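Local atomic coordinates of DesE (Streptomyces coelicolor, PDB entry 6ENK), a protein that probably captures ferric desferrioxamine-type siderophores outside the membrane and passes them to an uptake transporter, in the manner of solute-binding proteins. Residues Trp29-Asp34 with Ala163-Ala168; Lys66-Pro71 with Asp89-Leu94; Val262-Asp267 with Gln292-Ser297. All coordinates share one frame; numbering follows the deposited sequence.

Contact 1. Residues Trp29-Asp34 with Ala163-Ala168; sequences WSFKDD and AESLGA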
loop_
_atom_site.group_PDB
_atom_site.type_symbol
_atom_site.label_atom_id
_atom_site.label_comp_id
_atom_site.label_asym_id
_atom_site.label_seq_id
_atom_site.Cartn_x
_atom_site.Cartn_y
_atom_site.Cartn_z
ATOM N N TRP A 29 26.478 7.173 6.692
ATOM C CA TRP A 29 25.327 6.344 6.350
ATOM C C TRP A 29 25.341 6.026 4.862
ATOM O O TRP A 29 25.615 6.899 4.037
ATOM C CB TRP A 29 24.052 7.060 6.735
ATOM C CG TRP A 29 22.816 6.320 6.330
ATOM C CD1 TRP A 29 22.337 5.175 6.879
ATOM C CD2 TRP A 29 21.937 6.660 5.262
ATOM N NE1 TRP A 29 21.181 4.783 6.238
ATOM C CE2 TRP A 29 20.919 5.676 5.230
ATOM C CE3 TRP A 29 21.902 7.705 4.326
ATOM C CZ2 TRP A 29 19.867 5.722 4.318
ATOM C CZ3 TRP A 29 20.867 7.739 3.406
ATOM C CH2 TRP A 29 19.849 6.761 3.423
ATOM N N SER A 30 25.064 4.765 4.540
ATOM C CA SER A 30 24.948 4.321 3.172
ATOM C C SER A 30 23.776 3.333 3.028
ATOM O O SER A 30 23.544 2.510 3.920
ATOM C CB SER A 30 26.282 3.702 2.735
ATOM O OG SER A 30 26.280 3.394 1.358
ATOM N N PHE A 31 23.037 3.444 1.925
ATOM C CA PHE A 31 21.983 2.495 1.606
ATOM C C PHE A 31 21.842 2.373 0.104
ATOM O O PHE A 31 21.752 3.390 -0.611
ATOM C CB PHE A 31 20.644 2.907 2.253
ATOM C CG PHE A 31 19.576 1.864 2.119
ATOM C CD1 PHE A 31 19.589 0.730 2.934
ATOM C CD2 PHE A 31 18.566 1.989 1.153
ATOM C CE1 PHE A 31 18.617 -0.251 2.779
ATOM C CE2 PHE A 31 17.586 1.016 1.027
ATOM C CZ PHE A 31 17.609 -0.093 1.843
ATOM N N LYS A 32 21.883 1.134 -0.377
ATOM C CA LYS A 32 21.651 0.818 -1.791
ATOM C C LYS A 32 20.172 0.508 -1.915
ATOM O O LYS A 32 19.669 -0.419 -1.261
ATOM C CB LYS A 32 22.507 -0.372 -2.278
ATOM C CG LYS A 32 22.241 -0.770 -3.745
ATOM C CD LYS A 32 23.309 -1.683 -4.379
ATOM C CE LYS A 32 22.846 -2.392 -5.672
ATOM N NZ LYS A 32 23.326 -1.905 -7.034
ATOM N N ASP A 33 19.472 1.287 -2.732
ATOM C CA ASP A 33 18.009 1.153 -2.853
ATOM C C ASP A 33 17.585 0.165 -3.950
ATOM O O ASP A 33 18.437 -0.518 -4.553
ATOM C CB ASP A 33 17.359 2.536 -3.014
ATOM C CG ASP A 33 17.434 3.097 -4.423
ATOM O OD1 ASP A 33 18.077 2.526 -5.343
ATOM O OD2 ASP A 33 16.801 4.157 -4.612
ATOM N N ASP A 34 16.277 0.085 -4.211
ATOM C CA ASP A 34 15.745 -0.871 -5.189
ATOM C C ASP A 34 15.872 -0.484 -6.646
ATOM O O ASP A 34 15.488 -1.266 -7.512
ATOM C CB ASP A 34 14.301 -1.230 -4.840
ATOM C CG ASP A 34 14.207 -2.158 -3.641
ATOM O OD1 ASP A 34 15.200 -2.848 -3.322
ATOM O OD2 ASP A 34 13.116 -2.228 -3.031
ATOM N N ALA A 163 15.357 0.692 7.661
ATOM C CA ALA A 163 15.197 1.132 9.058
ATOM C C ALA A 163 16.411 0.770 9.918
ATOM O O ALA A 163 16.868 1.577 10.736
ATOM C CB ALA A 163 13.940 0.549 9.672
ATOM N N GLU A 164 16.936 -0.437 9.723
ATOM C CA GLU A 164 18.123 -0.854 10.463
ATOM C C GLU A 164 19.343 -0.005 10.100
ATOM O O GLU A 164 20.121 0.367 10.986
ATOM C CB GLU A 164 18.408 -2.352 10.292
ATOM C CG GLU A 164 19.545 -2.819 11.197
ATOM C CD GLU A 164 19.707 -4.321 11.284
ATOM O OE1 GLU A 164 19.096 -5.047 10.507
ATOM O OE2 GLU A 164 20.483 -4.767 12.144
ATOM N N SER A 165 19.486 0.360 8.821
ATOM C CA SER A 165 20.616 1.200 8.411
ATOM C C SER A 165 20.532 2.615 9.022
ATOM O O SER A 165 21.559 3.262 9.236
ATOM C CB SER A 165 20.718 1.271 6.896
ATOM O OG SER A 165 19.734 2.108 6.379
ATOM N N LEU A 166 19.311 3.063 9.323
ATOM C CA LEU A 166 19.063 4.360 9.945
ATOM C C LEU A 166 19.161 4.353 11.470
ATOM O O LEU A 166 18.919 5.387 12.088
ATOM C CB LEU A 166 17.685 4.901 9.508
ATOM C CG LEU A 166 17.594 5.274 8.040
ATOM C CD1 LEU A 166 16.146 5.387 7.587
ATOM C CD2 LEU A 166 18.338 6.583 7.805
ATOM N N GLY A 167 19.485 3.210 12.073
ATOM C CA GLY A 167 19.779 3.115 13.507
ATOM C C GLY A 167 18.627 2.564 14.334
ATOM O O GLY A 167 18.708 2.585 15.538
ATOM N N ALA A 168 17.567 2.065 13.699
ATOM C CA ALA A 168 16.425 1.515 14.432
ATOM C C ALA A 168 16.840 0.241 15.159
ATOM O O ALA A 168 17.589 -0.573 14.606
ATOM C CB ALA A 168 15.267 1.216 13.493
#
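Ser165 and Leu166, at the C-terminal end of helix 153-165, receive the indole of Trp29 from strand 29-32, one half of a two-stranded antiparallel hairpin whose other strand is 38-41. Along 163-168, Ala163 matters first through its backbone: its carbonyl O takes the amide of Ala168, part of the Schellman motif that ends the helix. Ser165 carries the polar link. Trp29 NE1 donates to Ser165 OG over 3.0 Å at 162°, and the hydroxyl sits at the indole edge, only 11° out of the ring plane. With chi1 at 75°, OG lies between the backbone N and carbonyl carbon of its own residue, where it also hydrogen-bonds to the carbonyl O of Leu162 one turn earlier; the hydroxyl thus joins the indole N-H to the last helical turn. The same OG comes within 3.7 Å of CD1 of the Phe31 ring, which packs on Leu162 and on strand 142-146. Leu166 follows with a CH-pi contact, its CD2 standing over one face of the indole, 4.0 Å from the centroid of the five-membered ring; Pro45 touches both residues. Gly167 has the positive phi of the Schellman motif, a backbone shape that would jam a CB against the preceding carbonyl O, and its amide N bonds back to Glu164 O at 3.1 Å.

Contact 2. Residues Lys66-Pro71 with Asp89-Leu94; sequences KGVFGP and DKVTVL. With NA (sodium ion), chain C.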
loop_
_atom_site.group_PDB
_atom_site.type_symbol
_atom_site.label_atom_id
_atom_site.label_comp_id
_atom_site.label_asym_id
_atom_site.label_seq_id
_atom_site.Cartn_x
_atom_site.Cartn_y
_atom_site.Cartn_z
ATOM N N LYS A 66 10.832 14.077 9.216
ATOM C CA LYS A 66 10.544 15.500 9.416
ATOM C C LYS A 66 9.393 15.985 8.546
ATOM O O LYS A 66 8.588 16.805 8.994
ATOM C CB LYS A 66 11.779 16.375 9.176
ATOM C CG LYS A 66 12.919 16.181 10.180
ATOM C CD LYS A 66 12.544 16.436 11.641
ATOM C CE LYS A 66 13.695 16.121 12.589
ATOM N NZ LYS A 66 14.926 16.894 12.271
ATOM N N GLY A 67 9.327 15.492 7.312
ATOM C CA GLY A 67 8.272 15.882 6.393
ATOM C C GLY A 67 7.675 14.685 5.682
ATOM O O GLY A 67 8.355 13.649 5.468
ATOM N N VAL A 68 6.410 14.831 5.320
ATOM C CA VAL A 68 5.712 13.805 4.557
ATOM C C VAL A 68 4.999 14.417 3.368
ATOM O O VAL A 68 4.686 15.611 3.362
ATOM C CB VAL A 68 4.711 12.989 5.412
ATOM C CG1 VAL A 68 5.452 12.294 6.544
ATOM C CG2 VAL A 68 3.593 13.873 5.970
ATOM N N PHE A 69 4.760 13.579 2.368
ATOM C CA PHE A 69 3.920 13.932 1.243
ATOM C C PHE A 69 3.078 12.734 0.832
ATOM O O PHE A 69 3.593 11.596 0.739
ATOM C CB PHE A 69 4.770 14.467 0.078
ATOM C CG PHE A 69 5.809 13.512 -0.428
ATOM C CD1 PHE A 69 7.053 13.428 0.183
ATOM C CD2 PHE A 69 5.575 12.740 -1.569
ATOM C CE1 PHE A 69 8.020 12.551 -0.311
ATOM C CE2 PHE A 69 6.538 11.874 -2.051
ATOM C CZ PHE A 69 7.765 11.786 -1.429
ATOM N N GLY A 70 1.785 12.980 0.616
ATOM C CA GLY A 70 0.823 11.919 0.318
ATOM C C GLY A 70 -0.460 12.110 1.107
ATOM O O GLY A 70 -0.566 13.066 1.887
ATOM N N PRO A 71 -1.453 11.213 0.901
ATOM C CA PRO A 71 -2.677 11.243 1.721
ATOM C C PRO A 71 -2.275 11.127 3.185
ATOM O O PRO A 71 -1.743 10.090 3.579
ATOM C CB PRO A 71 -3.462 10.001 1.244
ATOM C CG PRO A 71 -2.917 9.729 -0.115
ATOM C CD PRO A 71 -1.480 10.100 -0.073
ATOM N N ASP A 89 0.148 15.777 13.503
ATOM C CA ASP A 89 0.313 17.159 13.901
ATOM C C ASP A 89 1.775 17.552 13.979
ATOM O O ASP A 89 2.117 18.695 13.652
ATOM C CB ASP A 89 -0.389 17.467 15.228
ATOM C CG ASP A 89 -0.482 18.963 15.476
ATOM O OD1 ASP A 89 -0.983 19.692 14.568
ATOM O OD2 ASP A 89 0.013 19.397 16.532
ATOM N N LYS A 90 2.630 16.619 14.387
ATOM C CA LYS A 90 4.043 16.891 14.607
ATOM C C LYS A 90 4.813 17.061 13.288
ATOM O O LYS A 90 5.584 18.027 13.118
ATOM C CB LYS A 90 4.660 15.758 15.441
ATOM C CG LYS A 90 6.104 15.987 15.869
ATOM C CD LYS A 90 6.466 15.104 17.065
ATOM C CE LYS A 90 7.962 15.083 17.359
ATOM N NZ LYS A 90 8.565 16.449 17.444
ATOM N N VAL A 91 4.601 16.118 12.370
ATOM C CA VAL A 91 5.271 16.142 11.071
ATOM C C VAL A 91 4.850 17.348 10.232
ATOM O O VAL A 91 3.762 17.911 10.436
ATOM C CB VAL A 91 5.053 14.839 10.242
ATOM C CG1 VAL A 91 5.621 13.622 10.962
ATOM C CG2 VAL A 91 3.587 14.617 9.886
ATOM N N THR A 92 5.706 17.737 9.289
ATOM C CA THR A 92 5.361 18.775 8.310
ATOM C C THR A 92 4.742 18.115 7.064
ATOM O O THR A 92 5.398 17.333 6.357
ATOM C CB THR A 92 6.588 19.617 7.898
ATOM O OG1 THR A 92 7.095 20.307 9.039
ATOM C CG2 THR A 92 6.223 20.664 6.835
ATOM N N VAL A 93 3.484 18.430 6.779
ATOM C CA VAL A 93 2.823 17.885 5.604
ATOM C C VAL A 93 3.136 18.789 4.400
ATOM O O VAL A 93 2.763 19.959 4.389
ATOM C CB VAL A 93 1.310 17.736 5.830
ATOM C CG1 VAL A 93 0.597 17.254 4.568
ATOM C CG2 VAL A 93 1.053 16.821 7.012
ATOM N N LEU A 94 3.799 18.217 3.397
ATOM C CA LEU A 94 4.193 18.920 2.154
ATOM C C LEU A 94 3.204 18.802 1.016
ATOM O O LEU A 94 3.224 19.616 0.074
ATOM C CB LEU A 94 5.546 18.407 1.663
ATOM C CG LEU A 94 6.660 18.581 2.690
ATOM C CD1 LEU A 94 7.881 17.813 2.217
ATOM C CD2 LEU A 94 6.974 20.061 2.937
HETATM NA NA NA C . 2.896 21.001 13.709
HETATM O O HOH W 1 9.119 18.972 10.515
HETATM O O HOH W 2 2.092 21.449 15.886
HETATM O O HOH W 3 0.760 21.343 13.135
HETATM O O HOH W 4 5.163 20.388 14.542
#
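Gly67 and Thr92 form an unusually close parallel pair, their CA atoms 4.5 Å apart, with no side chain on the glycine. A CB on Gly67 would come tight against Leu94 CD1. On either side of this pair the backbones are bonded. Lys66 O accepts the amide of Thr92 at 3.0 Å, and a water that donates to the same carbonyl also bonds Thr92 OG1. Next, Val68 is gripped through both backbone polar atoms: its N donates to Thr92 O, while its O receives Leu94 N at 2.8 Å. Val68 also carries the apolar side of the contact. Its CG2, placed between its own backbone N and carbonyl carbon, meets CG2 of Val91 and CG2 of Val93, each at 4.0 Å; the Val68 and Val91 side chains run roughly perpendicular, and Ala55 of helix 52-59 adds to this face. Leu94 also packs on Tyr106 of helix 103-108. Before the second strand, a sodium ion is bound by the backbone O of Asp89 at 2.4 Å and by three waters. The Asp89 carboxylate takes no direct part: OD1 and OD2 each accept a hydrogen bond from a different one of these waters, and the third water donates to Lys90 O, so the side chain serves as second shell. Strand 92-95 is the outermost strand here, next to 67-69 in a five-stranded parallel sheet with helices on both faces, the alpha/beta arrangement of a solute-binding protein lobe.

Contact 3. Residues Val262-Asp267 with Gln292-Ser297; sequences VIIMDD and QVIARS. With BJ5 (desferrioxamine B), chain E.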
loop_
_atom_site.group_PDB
_atom_site.type_symbol
_atom_site.label_atom_id
_atom_site.label_comp_id
_atom_site.label_asym_id
_atom_site.label_seq_id
_atom_site.Cartn_x
_atom_site.Cartn_y
_atom_site.Cartn_z
ATOM N N VAL A 262 -16.332 -12.710 -1.941
ATOM C CA VAL A 262 -15.784 -11.665 -1.087
ATOM C C VAL A 262 -15.220 -10.600 -2.037
ATOM O O VAL A 262 -14.542 -10.933 -3.018
ATOM C CB VAL A 262 -14.665 -12.187 -0.173
ATOM C CG1 VAL A 262 -13.997 -11.019 0.588
ATOM C CG2 VAL A 262 -15.188 -13.250 0.795
ATOM N N ILE A 263 -15.501 -9.338 -1.738
ATOM C CA ILE A 263 -14.940 -8.199 -2.488
ATOM C C ILE A 263 -14.044 -7.405 -1.547
ATOM O O ILE A 263 -14.470 -7.031 -0.431
ATOM C CB ILE A 263 -16.030 -7.284 -3.080
ATOM C CG1 ILE A 263 -16.883 -8.091 -4.084
ATOM C CG2 ILE A 263 -15.383 -6.113 -3.808
ATOM C CD1 ILE A 263 -18.150 -7.404 -4.533
ATOM N N ILE A 264 -12.794 -7.197 -1.967
ATOM C CA ILE A 264 -11.852 -6.386 -1.204
ATOM C C ILE A 264 -11.695 -5.065 -1.980
ATOM O O ILE A 264 -11.375 -5.060 -3.181
ATOM C CB ILE A 264 -10.522 -7.128 -0.862
ATOM C CG1 ILE A 264 -9.664 -7.457 -2.103
ATOM C CG2 ILE A 264 -10.794 -8.396 -0.068
ATOM C CD1 ILE A 264 -8.358 -8.142 -1.722
ATOM N N MET A 265 -12.052 -3.973 -1.321
ATOM C CA MET A 265 -12.175 -2.657 -1.957
ATOM C C MET A 265 -11.054 -1.727 -1.496
ATOM O O MET A 265 -10.849 -1.532 -0.300
ATOM C CB MET A 265 -13.551 -2.024 -1.658
ATOM C CG MET A 265 -14.722 -2.700 -2.383
ATOM S SD MET A 265 -14.550 -2.673 -4.183
ATOM C CE MET A 265 -14.882 -0.948 -4.521
ATOM N N ASP A 266 -10.333 -1.183 -2.474
ATOM C CA ASP A 266 -9.365 -0.115 -2.305
ATOM C C ASP A 266 -9.834 0.926 -1.252
ATOM O O ASP A 266 -10.932 1.483 -1.340
ATOM C CB ASP A 266 -9.161 0.531 -3.671
ATOM C CG ASP A 266 -7.994 1.481 -3.758
ATOM O OD1 ASP A 266 -7.311 1.851 -2.774
ATOM O OD2 ASP A 266 -7.736 1.859 -4.923
ATOM N N ASP A 267 -8.954 1.173 -0.281
ATOM C CA ASP A 267 -9.203 2.047 0.868
ATOM C C ASP A 267 -8.609 3.453 0.754
ATOM O O ASP A 267 -8.723 4.255 1.685
ATOM C CB ASP A 267 -8.711 1.345 2.160
ATOM C CG ASP A 267 -7.180 1.121 2.203
ATOM O OD1 ASP A 267 -6.463 1.425 1.226
ATOM O OD2 ASP A 267 -6.692 0.619 3.232
ATOM N N GLN A 292 -20.299 -9.148 2.579
ATOM C CA GLN A 292 -18.979 -9.781 2.445
ATOM C C GLN A 292 -18.048 -8.867 1.647
ATOM O O GLN A 292 -17.365 -9.307 0.725
ATOM C CB GLN A 292 -19.121 -11.189 1.820
ATOM C CG GLN A 292 -19.955 -12.105 2.727
ATOM C CD GLN A 292 -20.199 -13.525 2.257
ATOM O OE1 GLN A 292 -20.795 -14.297 3.001
ATOM N NE2 GLN A 292 -19.798 -13.881 1.035
ATOM N N VAL A 293 -18.029 -7.585 2.032
ATOM C CA VAL A 293 -17.112 -6.603 1.468
ATOM C C VAL A 293 -16.224 -6.125 2.615
ATOM O O VAL A 293 -16.751 -5.740 3.686
ATOM C CB VAL A 293 -17.877 -5.374 0.917
ATOM C CG1 VAL A 293 -16.922 -4.368 0.300
ATOM C CG2 VAL A 293 -18.947 -5.809 -0.073
ATOM N N ILE A 294 -14.908 -6.138 2.389
ATOM C CA ILE A 294 -13.923 -5.592 3.334
ATOM C C ILE A 294 -12.965 -4.662 2.587
ATOM O O ILE A 294 -13.083 -4.500 1.385
ATOM C CB ILE A 294 -13.126 -6.715 4.038
ATOM C CG1 ILE A 294 -12.249 -7.493 3.034
ATOM C CG2 ILE A 294 -14.078 -7.662 4.795
ATOM C CD1 ILE A 294 -11.200 -8.372 3.677
ATOM N N ALA A 295 -12.024 -4.077 3.324
ATOM C CA ALA A 295 -10.997 -3.221 2.772
ATOM C C ALA A 295 -9.852 -4.037 2.128
ATOM O O ALA A 295 -9.483 -5.107 2.602
ATOM C CB ALA A 295 -10.463 -2.299 3.860
ATOM N N ARG A 296 -9.317 -3.511 1.024
ATOM C CA ARG A 296 -7.989 -3.841 0.543
ATOM C C ARG A 296 -7.142 -2.603 0.687
ATOM O O ARG A 296 -7.623 -1.504 0.368
ATOM C CB ARG A 296 -8.022 -4.180 -0.936
ATOM C CG ARG A 296 -6.633 -4.485 -1.490
ATOM C CD ARG A 296 -6.631 -4.640 -2.993
ATOM N NE ARG A 296 -5.238 -4.682 -3.415
ATOM C CZ ARG A 296 -4.765 -4.408 -4.628
ATOM N NH1 ARG A 296 -5.561 -4.027 -5.622
ATOM N NH2 ARG A 296 -3.448 -4.456 -4.826
ATOM N N SER A 297 -5.884 -2.765 1.108
ATOM C CA SER A 297 -4.917 -1.658 1.044
ATOM C C SER A 297 -3.953 -1.900 -0.120
ATOM O O SER A 297 -2.965 -2.613 0.063
ATOM C CB SER A 297 -4.126 -1.561 2.340
ATOM O OG SER A 297 -4.954 -1.303 3.448
HETATM FE FE BJ5 E . -3.585 4.004 -9.315
HETATM O O11 BJ5 E . -3.990 5.577 -8.178
HETATM O O12 BJ5 E . -2.023 5.034 -9.994
HETATM O O21 BJ5 E . -3.108 2.453 -10.433
HETATM O O22 BJ5 E . -2.389 3.198 -7.960
HETATM O O31 BJ5 E . -5.185 3.036 -8.642
HETATM O O32 BJ5 E . -4.828 4.761 -10.684
HETATM N N11 BJ5 E . -2.911 6.314 -8.300
HETATM C C11 BJ5 E . -2.011 6.190 -9.401
HETATM C C12 BJ5 E . -0.994 7.194 -9.839
HETATM C C13 BJ5 E . -0.698 7.115 -11.339
HETATM C C14 BJ5 E . 0.460 6.197 -11.670
HETATM O O13 BJ5 E . 1.594 6.633 -11.863
HETATM N N12 BJ5 E . 0.181 4.900 -11.803
HETATM C C15 BJ5 E . 1.070 3.947 -12.468
HETATM C C16 BJ5 E . 1.647 2.919 -11.530
HETATM C C18 BJ5 E . -0.407 1.381 -11.458
HETATM C C17 BJ5 E . 0.635 2.157 -10.683
HETATM C C19 BJ5 E . -1.479 0.766 -10.572
HETATM N N21 BJ5 E . -2.197 1.782 -9.780
HETATM C C21 BJ5 E . -1.932 2.046 -8.391
HETATM C C22 BJ5 E . -1.070 1.250 -7.465
HETATM C C23 BJ5 E . -1.852 0.586 -6.333
HETATM C C24 BJ5 E . -2.846 -0.432 -6.824
HETATM O O23 BJ5 E . -2.523 -1.587 -7.051
HETATM N N22 BJ5 E . -4.099 -0.010 -6.982
HETATM C C25 BJ5 E . -5.243 -0.877 -7.241
HETATM C C26 BJ5 E . -6.405 -0.108 -7.806
HETATM C C27 BJ5 E . -6.249 0.260 -9.272
HETATM C C28 BJ5 E . -7.337 1.159 -9.825
HETATM C C29 BJ5 E . -7.386 2.551 -9.200
HETATM N N31 BJ5 E . -6.159 3.315 -9.461
HETATM C C31 BJ5 E . -6.017 4.183 -10.573
HETATM C C32 BJ5 E . -7.078 4.439 -11.606
HETATM C C39 BJ5 E . -2.704 7.316 -7.263
HETATM C C40 BJ5 E . -3.771 8.380 -7.274
HETATM C C41 BJ5 E . -4.194 8.835 -8.669
HETATM C C42 BJ5 E . -4.265 10.344 -8.873
HETATM C C43 BJ5 E . -5.670 10.911 -8.815
HETATM N N44 BJ5 E . -6.549 10.200 -7.890
#
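Ile264 and Ile294 run alongside each other in the same direction, CG2 of Ile264 meeting CG1 of Ile294 at 3.5 Å. On the other branch, CG1 of Ile264, set between its backbone N and carbonyl carbon (chi1 66°), leans on Arg296 CB at 3.8 Å, the two side chains crossing at a slant. From there Arg296 runs extended to a guanidinium salt-bridged to Asp221, with NH1 3.6 Å from C25 of the bound desferrioxamine B. Away from the isoleucines, Met265 CG packs obliquely against Val293 CG1. These are neighbouring parallel strands, 293-296 forming an edge of a mixed five-stranded sheet whose Ile264 and Ile294 face is covered by helix 304-320. Met265 is held at both backbone polar atoms: its N donates to Ile294 O and its O receives Arg296 N. Asp266 turns its carboxylate to Ser205 and Arg268. Past the strands, Ser297 OG donates to Asp267 OD2 at 2.6 Å, on the syn side but 34° out of the carboxylate plane. An alanine in place of Asp267 would remove that acceptor and is likely to leave the Ser297 hydroxyl without its mate and able to turn. The amide of Asp267 makes a weak bond to Arg296 O.

Overall arrangement
Contacts 2 and 3 both join neighbouring parallel strands, but in different sheets: 67-69 with 92-95 in one, 262-266 with 293-296 in the other. Their centres are about 27 Å apart. Backbone bonds and branched apolar side chains dominate in each; contact 3 buries more surface and brings Arg296 and Asp266 close to carbons of the siderophore, their polar ends held by protein partners, whereas contact 2 begins at a hydrated sodium ion on the exposed Asp89. Half the touching residues are buried in both. Contact 1, the smallest, lies toward the surface, opposite contact 3 about the chain's centre. It joins a hairpin strand to a helix end through side chains, an indole against a hydroxyl and a leucine.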